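Local structure of inositol monophosphatase (Zymomonas mobilis, 4N81) at residues 202-207 against 226-231; 155-160 against 169-174; 106-111 against 206-211. The protein probably acts as a magnesium-dependent phosphatase of the inositol monophosphatase superfamily, hydrolysing phosphate monoesters. All coordinates share one frame; numbering follows the deposited sequence.

Interaction 1: residues 202-207 against 226-231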
loop_
_atom_site.group_PDB
_atom_site.type_symbol
_atom_site.label_atom_id
_atom_site.label_comp_id
_atom_site.label_asym_id
_atom_site.label_seq_id
_atom_site.Cartn_x
_atom_site.Cartn_y
_atom_site.Cartn_z
ATOM N N VAL A 202 -6.041 -10.261 9.715
ATOM C CA VAL A 202 -5.815 -10.652 11.110
ATOM C C VAL A 202 -4.826 -9.659 11.689
ATOM O O VAL A 202 -3.722 -9.505 11.148
ATOM C CB VAL A 202 -5.214 -12.092 11.208
ATOM C CG1 VAL A 202 -4.793 -12.419 12.679
ATOM C CG2 VAL A 202 -6.249 -13.106 10.687
ATOM N N GLU A 203 -5.214 -8.995 12.790
ATOM C CA GLU A 203 -4.350 -8.027 13.424
ATOM C C GLU A 203 -4.433 -8.135 14.927
ATOM O O GLU A 203 -5.411 -8.671 15.493
ATOM C CB GLU A 203 -4.701 -6.591 12.986
ATOM C CG GLU A 203 -4.361 -6.406 11.450
ATOM C CD GLU A 203 -4.508 -4.974 10.941
ATOM O OE1 GLU A 203 -5.451 -4.278 11.359
ATOM O OE2 GLU A 203 -3.681 -4.569 10.108
ATOM N N GLN A 204 -3.444 -7.519 15.565
ATOM C CA GLN A 204 -3.397 -7.508 17.038
ATOM C C GLN A 204 -2.883 -6.156 17.487
ATOM O O GLN A 204 -2.076 -5.525 16.772
ATOM C CB GLN A 204 -2.438 -8.620 17.518
ATOM C CG GLN A 204 -2.277 -8.714 19.054
ATOM C CD GLN A 204 -1.375 -9.868 19.462
ATOM O OE1 GLN A 204 -0.288 -9.999 18.949
ATOM N NE2 GLN A 204 -1.862 -10.749 20.352
ATOM N N GLY A 205 -3.311 -5.711 18.674
ATOM C CA GLY A 205 -2.807 -4.459 19.223
ATOM C C GLY A 205 -3.571 -3.225 18.793
ATOM O O GLY A 205 -3.160 -2.116 19.110
ATOM N N LEU A 206 -4.704 -3.382 18.112
ATOM C CA LEU A 206 -5.502 -2.195 17.721
ATOM C C LEU A 206 -6.200 -1.525 18.928
ATOM O O LEU A 206 -6.516 -2.207 19.939
ATOM C CB LEU A 206 -6.603 -2.603 16.710
ATOM C CG LEU A 206 -6.150 -2.734 15.247
ATOM C CD1 LEU A 206 -5.022 -3.634 15.031
ATOM C CD2 LEU A 206 -7.353 -3.206 14.425
ATOM N N LYS A 207 -6.406 -0.204 18.833
ATOM C CA LYS A 207 -7.218 0.568 19.785
ATOM C C LYS A 207 -8.640 0.612 19.253
ATOM O O LYS A 207 -8.815 0.381 18.083
ATOM C CB LYS A 207 -6.660 2.000 19.893
ATOM C CG LYS A 207 -5.181 1.995 20.283
ATOM C CD LYS A 207 -4.998 1.384 21.655
ATOM C CE LYS A 207 -3.487 1.310 22.077
ATOM N NZ LYS A 207 -2.779 0.050 21.630
ATOM N N ARG A 226 -14.667 -10.272 14.149
ATOM C CA ARG A 226 -14.773 -10.667 15.536
ATOM C C ARG A 226 -13.402 -10.573 16.213
ATOM O O ARG A 226 -12.405 -10.289 15.560
ATOM C CB ARG A 226 -15.185 -12.156 15.611
ATOM C CG ARG A 226 -16.508 -12.524 14.883
ATOM C CD ARG A 226 -17.673 -12.102 15.755
ATOM N NE ARG A 226 -18.922 -12.093 15.016
ATOM C CZ ARG A 226 -19.670 -13.165 14.789
ATOM N NH1 ARG A 226 -19.306 -14.369 15.259
ATOM N NH2 ARG A 226 -20.801 -13.021 14.092
ATOM N N ASP A 227 -13.348 -10.868 17.516
ATOM C CA ASP A 227 -12.031 -11.103 18.123
ATOM C C ASP A 227 -11.548 -12.533 17.879
ATOM O O ASP A 227 -12.187 -13.276 17.128
ATOM C CB ASP A 227 -11.945 -10.691 19.600
ATOM C CG ASP A 227 -12.760 -11.586 20.534
ATOM O OD1 ASP A 227 -13.031 -11.112 21.669
ATOM O OD2 ASP A 227 -13.104 -12.736 20.167
ATOM N N TRP A 228 -10.396 -12.889 18.456
ATOM C CA TRP A 228 -9.774 -14.202 18.164
ATOM C C TRP A 228 -10.473 -15.363 18.924
ATOM O O TRP A 228 -10.127 -16.519 18.730
ATOM C CB TRP A 228 -8.258 -14.191 18.498
ATOM C CG TRP A 228 -7.462 -13.275 17.600
ATOM C CD1 TRP A 228 -7.930 -12.492 16.527
ATOM C CD2 TRP A 228 -6.058 -13.072 17.658
ATOM N NE1 TRP A 228 -6.852 -11.826 15.938
ATOM C CE2 TRP A 228 -5.707 -12.166 16.630
ATOM C CE3 TRP A 228 -5.053 -13.570 18.502
ATOM C CZ2 TRP A 228 -4.374 -11.751 16.417
ATOM C CZ3 TRP A 228 -3.720 -13.161 18.290
ATOM C CH2 TRP A 228 -3.398 -12.262 17.242
ATOM N N GLN A 229 -11.407 -15.042 19.814
ATOM C CA GLN A 229 -12.314 -16.030 20.412
ATOM C C GLN A 229 -13.670 -16.116 19.697
ATOM O O GLN A 229 -14.624 -16.709 20.227
ATOM C CB GLN A 229 -12.536 -15.724 21.907
ATOM C CG GLN A 229 -11.291 -16.067 22.810
ATOM C CD GLN A 229 -10.177 -15.063 22.620
ATOM O OE1 GLN A 229 -10.398 -13.851 22.781
ATOM N NE2 GLN A 229 -8.975 -15.542 22.283
ATOM N N ASN A 230 -13.755 -15.492 18.525
ATOM C CA ASN A 230 -14.999 -15.402 17.726
ATOM C C ASN A 230 -16.116 -14.655 18.477
ATOM O O ASN A 230 -17.302 -14.888 18.225
ATOM C CB ASN A 230 -15.535 -16.794 17.323
ATOM C CG ASN A 230 -16.614 -16.702 16.230
ATOM O OD1 ASN A 230 -16.529 -15.850 15.348
ATOM N ND2 ASN A 230 -17.648 -17.540 16.324
ATOM N N ARG A 231 -15.737 -13.754 19.381
ATOM C CA ARG A 231 -16.721 -12.938 20.089
ATOM C C ARG A 231 -16.879 -11.553 19.443
ATOM O O ARG A 231 -15.984 -11.095 18.740
ATOM C CB ARG A 231 -16.294 -12.775 21.573
ATOM C CG ARG A 231 -16.348 -14.102 22.381
ATOM C CD ARG A 231 -15.761 -13.925 23.819
ATOM N NE ARG A 231 -15.905 -15.214 24.519
ATOM C CZ ARG A 231 -16.974 -15.631 25.179
ATOM N NH1 ARG A 231 -18.050 -14.842 25.369
ATOM N NH2 ARG A 231 -16.950 -16.868 25.688
#
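Trp228 lays its indole across the end of strand 200-203, where Val202, Glu203 and Gln204 meet it in turn. The bicycle crosses both Val202 and Gln204 at about a right angle; Val202 CG1 and the Glu203 carbonyl both approach around CZ2, while Gln204 lies along CH2 and CZ3. Val202 CG1 is 3.8 Å from Trp228 CZ2; with this methyl anti to the backbone N (chi1 172°), the other branch, CG2, faces Leu155 on the neighbouring strand. Glu203 contributes only its backbone: its carbonyl O approaches Trp228 CZ2 to 3.4 Å, while its carboxylate bonds to Thr158 and Tyr190. Gln204 runs extended and obliquely past the six-membered ring, CB 3.8 Å from Trp228 CH2 and NE2 3.7 Å from Trp228 CZ3. Its amide plane is tilted 34° from the ring. The amide is also held from outside, OE1 accepting from the backbone N of Glu164 and NE2 donating to Glu240.

The tryptophan is presented by a type I turn, Asp227 to Asn230, after strand 224-226. Asp227 OD2 accepts from Gln229 N at 2.9 Å, forming an Asx turn, and also from Arg231 N at 2.9 Å; the two donors arrive from opposite faces of the carboxylate plane.

The general lesson is that a buried indole can join two chain segments without a clear hydrogen bond between them. Trp228 NE1 donates to the backbone O of Val241 on the strand lying between strands 200-203 and 224-226, so the indole N-H is satisfied there, while apolar and weakly polar packing against 202-204 supplies the rest.

Interaction 2: residues 155-160 against 169-174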
loop_
_atom_site.group_PDB
_atom_site.type_symbol
_atom_site.label_atom_id
_atom_site.label_comp_id
_atom_site.label_asym_id
_atom_site.label_seq_id
_atom_site.Cartn_x
_atom_site.Cartn_y
_atom_site.Cartn_z
ATOM N N LEU A 155 -4.702 -13.166 2.496
ATOM C CA LEU A 155 -4.677 -12.715 3.883
ATOM C C LEU A 155 -3.948 -11.361 3.864
ATOM O O LEU A 155 -3.017 -11.199 3.103
ATOM C CB LEU A 155 -3.806 -13.684 4.702
ATOM C CG LEU A 155 -3.421 -13.337 6.165
ATOM C CD1 LEU A 155 -4.682 -13.228 7.062
ATOM C CD2 LEU A 155 -2.459 -14.463 6.680
ATOM N N ALA A 156 -4.326 -10.427 4.718
ATOM C CA ALA A 156 -3.573 -9.178 4.802
ATOM C C ALA A 156 -3.345 -8.876 6.257
ATOM O O ALA A 156 -4.152 -9.263 7.141
ATOM C CB ALA A 156 -4.411 -7.991 4.179
ATOM N N THR A 157 -2.267 -8.149 6.509
ATOM C CA THR A 157 -2.073 -7.582 7.864
ATOM C C THR A 157 -1.139 -6.367 7.719
ATOM O O THR A 157 -0.397 -6.284 6.728
ATOM C CB THR A 157 -1.426 -8.562 8.851
ATOM O OG1 THR A 157 -1.634 -8.077 10.211
ATOM C CG2 THR A 157 0.121 -8.737 8.595
ATOM N N THR A 158 -1.204 -5.426 8.655
ATOM C CA THR A 158 -0.397 -4.214 8.442
ATOM C C THR A 158 1.091 -4.547 8.573
ATOM O O THR A 158 1.900 -4.136 7.725
ATOM C CB THR A 158 -0.792 -3.091 9.443
ATOM O OG1 THR A 158 -2.146 -2.692 9.140
ATOM C CG2 THR A 158 0.148 -1.886 9.256
ATOM N N SER A 159 1.441 -5.301 9.622
ATOM C CA SER A 159 2.843 -5.729 9.803
ATOM C C SER A 159 2.971 -6.928 10.743
ATOM O O SER A 159 2.356 -6.931 11.789
ATOM C CB SER A 159 3.697 -4.551 10.368
ATOM O OG SER A 159 5.032 -5.019 10.668
ATOM N N PRO A 160 3.820 -7.922 10.412
ATOM C CA PRO A 160 4.113 -8.997 11.371
ATOM C C PRO A 160 4.704 -8.472 12.663
ATOM O O PRO A 160 4.493 -9.046 13.740
ATOM C CB PRO A 160 5.068 -9.915 10.612
ATOM C CG PRO A 160 5.657 -9.104 9.605
ATOM C CD PRO A 160 4.601 -8.096 9.181
ATOM N N VAL A 169 3.729 -15.589 16.259
ATOM C CA VAL A 169 3.730 -17.004 15.959
ATOM C C VAL A 169 2.336 -17.429 15.425
ATOM O O VAL A 169 2.250 -18.139 14.405
ATOM C CB VAL A 169 4.137 -17.816 17.185
ATOM C CG1 VAL A 169 3.920 -19.363 16.961
ATOM C CG2 VAL A 169 5.606 -17.479 17.563
ATOM N N HIS A 170 1.258 -16.954 16.071
ATOM C CA HIS A 170 -0.079 -17.290 15.540
ATOM C C HIS A 170 -0.288 -16.758 14.106
ATOM O O HIS A 170 -0.869 -17.457 13.206
ATOM C CB HIS A 170 -1.162 -16.651 16.442
ATOM C CG HIS A 170 -1.093 -17.098 17.867
ATOM N ND1 HIS A 170 -1.198 -18.423 18.233
ATOM C CD2 HIS A 170 -0.962 -16.391 19.021
ATOM C CE1 HIS A 170 -1.111 -18.518 19.555
ATOM N NE2 HIS A 170 -0.976 -17.299 20.052
ATOM N N PHE A 171 0.223 -15.538 13.863
ATOM C CA PHE A 171 0.063 -14.970 12.534
ATOM C C PHE A 171 0.853 -15.782 11.517
ATOM O O PHE A 171 0.382 -16.068 10.403
ATOM C CB PHE A 171 0.495 -13.506 12.448
ATOM C CG PHE A 171 0.266 -12.940 11.061
ATOM C CD1 PHE A 171 -1.026 -12.640 10.663
ATOM C CD2 PHE A 171 1.321 -12.822 10.137
ATOM C CE1 PHE A 171 -1.277 -12.187 9.369
ATOM C CE2 PHE A 171 1.071 -12.365 8.837
ATOM C CZ PHE A 171 -0.233 -12.078 8.457
ATOM N N ASP A 172 2.082 -16.167 11.883
ATOM C CA ASP A 172 2.868 -16.901 10.925
ATOM C C ASP A 172 2.228 -18.245 10.562
ATOM O O ASP A 172 2.281 -18.722 9.381
ATOM C CB ASP A 172 4.250 -17.162 11.525
ATOM C CG ASP A 172 5.237 -17.540 10.457
ATOM O OD1 ASP A 172 5.444 -16.677 9.583
ATOM O OD2 ASP A 172 5.722 -18.704 10.441
ATOM N N LYS A 173 1.588 -18.849 11.571
ATOM C CA LYS A 173 0.978 -20.126 11.313
ATOM C C LYS A 173 -0.186 -19.993 10.334
ATOM O O LYS A 173 -0.357 -20.857 9.428
ATOM C CB LYS A 173 0.504 -20.785 12.618
ATOM C CG LYS A 173 1.702 -21.311 13.480
ATOM C CD LYS A 173 1.262 -21.959 14.770
ATOM C CE LYS A 173 2.505 -22.597 15.503
ATOM N NZ LYS A 173 2.011 -23.168 16.821
ATOM N N ILE A 174 -1.023 -18.974 10.522
ATOM C CA ILE A 174 -2.070 -18.825 9.473
ATOM C C ILE A 174 -1.560 -18.354 8.102
ATOM O O ILE A 174 -2.021 -18.851 7.047
ATOM C CB ILE A 174 -3.290 -18.005 9.930
ATOM C CG1 ILE A 174 -4.350 -17.951 8.790
ATOM C CG2 ILE A 174 -2.891 -16.596 10.401
ATOM C CD1 ILE A 174 -5.679 -17.339 9.284
#
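Phe171 reaches from helix 165-175 to overlap, obliquely, the side chains of Leu155 and Thr157, alternate residues of strand 154-157 that face the helix. Strand and helix are the first two elements of a beta-alpha-beta unit completed by strand 180-183, and the short segments run nearly antiparallel, at 154° with their axes 10.7 Å apart. With CG anti to the backbone N (chi1 -178°), the ring is carried out from the helix toward the strand and meets the two side chains coming from the opposite direction. Leu155 CD2 lies 3.7 Å from Phe171 CZ and continues to Ile174, nearly one helical turn on, where it is 4.3 Å from Ile174 CG2.

Without the ring, as with an alanine here, a gap is likely to open between helix and sheet, depriving the Leu155 and Thr157 methyls of the surface they share. The ring also meets Phe163 of its own chain and Trp161 of the second subunit, which places this core packing beside the dimer interface. Thr157 divides its two branches: OG1 bonds to the backbone O of Val202 on the adjacent strand, leaving the methyl to face the helix, with CG2 at 3.4 Å from Phe171 CZ.

Interaction 3: residues 106-111 against 206-211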
loop_
_atom_site.group_PDB
_atom_site.type_symbol
_atom_site.label_atom_id
_atom_site.label_comp_id
_atom_site.label_asym_id
_atom_site.label_seq_id
_atom_site.Cartn_x
_atom_site.Cartn_y
_atom_site.Cartn_z
ATOM N N ALA A 106 -17.093 6.530 13.679
ATOM C CA ALA A 106 -18.054 5.500 14.028
ATOM C C ALA A 106 -19.016 6.033 15.059
ATOM O O ALA A 106 -18.654 6.920 15.827
ATOM C CB ALA A 106 -17.328 4.298 14.578
ATOM N N LEU A 107 -20.252 5.521 15.033
ATOM C CA LEU A 107 -21.209 5.732 16.135
ATOM C C LEU A 107 -21.385 4.367 16.816
ATOM O O LEU A 107 -21.570 3.353 16.127
ATOM C CB LEU A 107 -22.569 6.187 15.594
ATOM C CG LEU A 107 -23.688 6.321 16.638
ATOM C CD1 LEU A 107 -23.262 7.272 17.778
ATOM C CD2 LEU A 107 -25.003 6.812 15.981
ATOM N N VAL A 108 -21.369 4.368 18.161
ATOM C CA VAL A 108 -21.291 3.160 18.942
ATOM C C VAL A 108 -22.424 3.253 19.966
ATOM O O VAL A 108 -22.599 4.304 20.565
ATOM C CB VAL A 108 -19.917 3.090 19.645
ATOM C CG1 VAL A 108 -19.886 1.976 20.641
ATOM C CG2 VAL A 108 -18.814 2.883 18.626
ATOM N N GLU A 109 -23.212 2.188 20.114
ATOM C CA GLU A 109 -24.306 2.180 21.105
ATOM C C GLU A 109 -24.182 0.970 22.003
ATOM O O GLU A 109 -24.072 -0.142 21.491
ATOM C CB GLU A 109 -25.674 2.052 20.425
ATOM C CG GLU A 109 -26.129 3.265 19.665
ATOM C CD GLU A 109 -27.546 3.099 19.080
ATOM O OE1 GLU A 109 -27.865 3.835 18.141
ATOM O OE2 GLU A 109 -28.334 2.257 19.562
ATOM N N ASP A 110 -24.271 1.188 23.324
ATOM C CA ASP A 110 -24.060 0.102 24.287
ATOM C C ASP A 110 -22.744 -0.642 23.979
ATOM O O ASP A 110 -22.655 -1.876 24.076
ATOM C CB ASP A 110 -25.238 -0.850 24.242
ATOM C CG ASP A 110 -26.571 -0.129 24.448
ATOM O OD1 ASP A 110 -27.513 -0.475 23.726
ATOM O OD2 ASP A 110 -26.679 0.794 25.295
ATOM N N GLY A 111 -21.747 0.124 23.557
ATOM C CA GLY A 111 -20.421 -0.396 23.338
ATOM C C GLY A 111 -20.272 -1.073 21.978
ATOM O O GLY A 111 -19.153 -1.428 21.626
ATOM N N LEU A 206 -4.704 -3.382 18.112
ATOM C CA LEU A 206 -5.502 -2.195 17.721
ATOM C C LEU A 206 -6.200 -1.525 18.928
ATOM O O LEU A 206 -6.516 -2.207 19.939
ATOM C CB LEU A 206 -6.603 -2.603 16.710
ATOM C CG LEU A 206 -6.150 -2.734 15.247
ATOM C CD1 LEU A 206 -5.022 -3.634 15.031
ATOM C CD2 LEU A 206 -7.353 -3.206 14.425
ATOM N N LYS A 207 -6.406 -0.204 18.833
ATOM C CA LYS A 207 -7.218 0.568 19.785
ATOM C C LYS A 207 -8.640 0.612 19.253
ATOM O O LYS A 207 -8.815 0.381 18.083
ATOM C CB LYS A 207 -6.660 2.000 19.893
ATOM C CG LYS A 207 -5.181 1.995 20.283
ATOM C CD LYS A 207 -4.998 1.384 21.655
ATOM C CE LYS A 207 -3.487 1.310 22.077
ATOM N NZ LYS A 207 -2.779 0.050 21.630
ATOM N N PHE A 208 -9.634 0.961 20.080
ATOM C CA PHE A 208 -11.023 0.972 19.603
ATOM C C PHE A 208 -11.201 1.976 18.436
ATOM O O PHE A 208 -11.993 1.738 17.501
ATOM C CB PHE A 208 -11.990 1.318 20.766
ATOM C CG PHE A 208 -13.471 1.127 20.429
ATOM C CD1 PHE A 208 -13.916 0.000 19.754
ATOM C CD2 PHE A 208 -14.414 2.055 20.849
ATOM C CE1 PHE A 208 -15.289 -0.189 19.457
ATOM C CE2 PHE A 208 -15.805 1.873 20.595
ATOM C CZ PHE A 208 -16.240 0.753 19.890
ATOM N N TYR A 209 -10.418 3.055 18.450
ATOM C CA TYR A 209 -10.448 4.058 17.384
ATOM C C TYR A 209 -10.099 3.396 16.057
ATOM O O TYR A 209 -10.500 3.887 14.999
ATOM C CB TYR A 209 -9.299 5.109 17.573
ATOM C CG TYR A 209 -9.264 5.790 18.889
ATOM C CD1 TYR A 209 -10.050 6.939 19.118
ATOM C CD2 TYR A 209 -8.461 5.323 19.907
ATOM C CE1 TYR A 209 -10.033 7.606 20.335
ATOM C CE2 TYR A 209 -8.437 5.969 21.138
ATOM C CZ TYR A 209 -9.221 7.116 21.356
ATOM O OH TYR A 209 -9.173 7.763 22.592
ATOM N N ASP A 210 -9.293 2.353 16.108
ATOM C CA ASP A 210 -8.844 1.727 14.864
ATOM C C ASP A 210 -9.829 0.712 14.256
ATOM O O ASP A 210 -9.669 0.402 13.086
ATOM C CB ASP A 210 -7.535 0.955 15.078
ATOM C CG ASP A 210 -6.395 1.824 15.679
ATOM O OD1 ASP A 210 -6.287 3.019 15.321
ATOM O OD2 ASP A 210 -5.633 1.273 16.513
ATOM N N PHE A 211 -10.813 0.195 15.011
ATOM C CA PHE A 211 -11.705 -0.846 14.455
ATOM C C PHE A 211 -13.206 -0.606 14.577
ATOM O O PHE A 211 -14.035 -1.276 13.882
ATOM C CB PHE A 211 -11.335 -2.280 14.958
ATOM C CG PHE A 211 -11.449 -2.462 16.452
ATOM C CD1 PHE A 211 -12.671 -2.781 17.041
ATOM C CD2 PHE A 211 -10.336 -2.329 17.269
ATOM C CE1 PHE A 211 -12.780 -2.991 18.430
ATOM C CE2 PHE A 211 -10.431 -2.518 18.642
ATOM C CZ PHE A 211 -11.652 -2.856 19.233
#
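Val108 and Gly111 are the residues through which segment 106-111 meets Phe208, and they lie near the end of strand 102-109 and in the turn that follows it. Ala106, first in the segment, bonds through its backbone to Val84 of strand 81-86 and rests its methyl on Ala212, just past the short helix 208-211.

Val108 turns its side chain toward Phe208. Both methyls touch the same corner of the ring: CG2 comes to 3.6 Å from Phe208 CZ, and CG1, in the ring plane at its edge, to 3.9 Å from Phe208 CZ. The phenyl arrives from the opposite direction, carried outward because its CG stands anti to the backbone N (chi1 -170°). Beyond the strand, Asp110 makes a salt bridge with Arg80. Gly111, at positive phi, closes the contact with its carbonyl O 4.0 Å from Phe208 CZ. Val84 and the edge-to-face ring of Phe68 add further neighbours to Phe208.

Two residues beyond Phe208, Asp210 OD2 reaches back to Lys207 N, just before the weakly bonded helix 208-211: it accepts from that N at 2.9 Å, the donor standing 39° out of the carboxylate plane, while OD1 lies close to the carboxylates of Asp86 and Asp89. All three aspartates are predicted ligands of the catalytic magnesium. The arrangement, an aromatic seated on the sheet beside an aspartate predicted to bind metal within that short helix, is consistent with the acidic metal site of the inositol monophosphatase family.

Overall arrangement
Along the chain, interaction 2 closes before interaction 1 opens, while interaction 3 encloses interaction 2 and ends on the stretch where interaction 1 begins. Interactions 1 and 2, with centres 12 Å apart, share one mixed sheet: strands 154-157 and 200-203 are neighbours in it, and the Glu203-Thr158 and Val202-Thr157 pairs tie them directly. Interaction 3 brings 206-211 against strand 102-109 of the other sheet, its centre about 13 Å from that of interaction 1 and 23 Å from that of interaction 2. Leu206 and Lys207 are common to interactions 1 and 3. The predicted metal ligand Asp210 thus lies where the chain leaving strand 200-203 packs against the larger sheet.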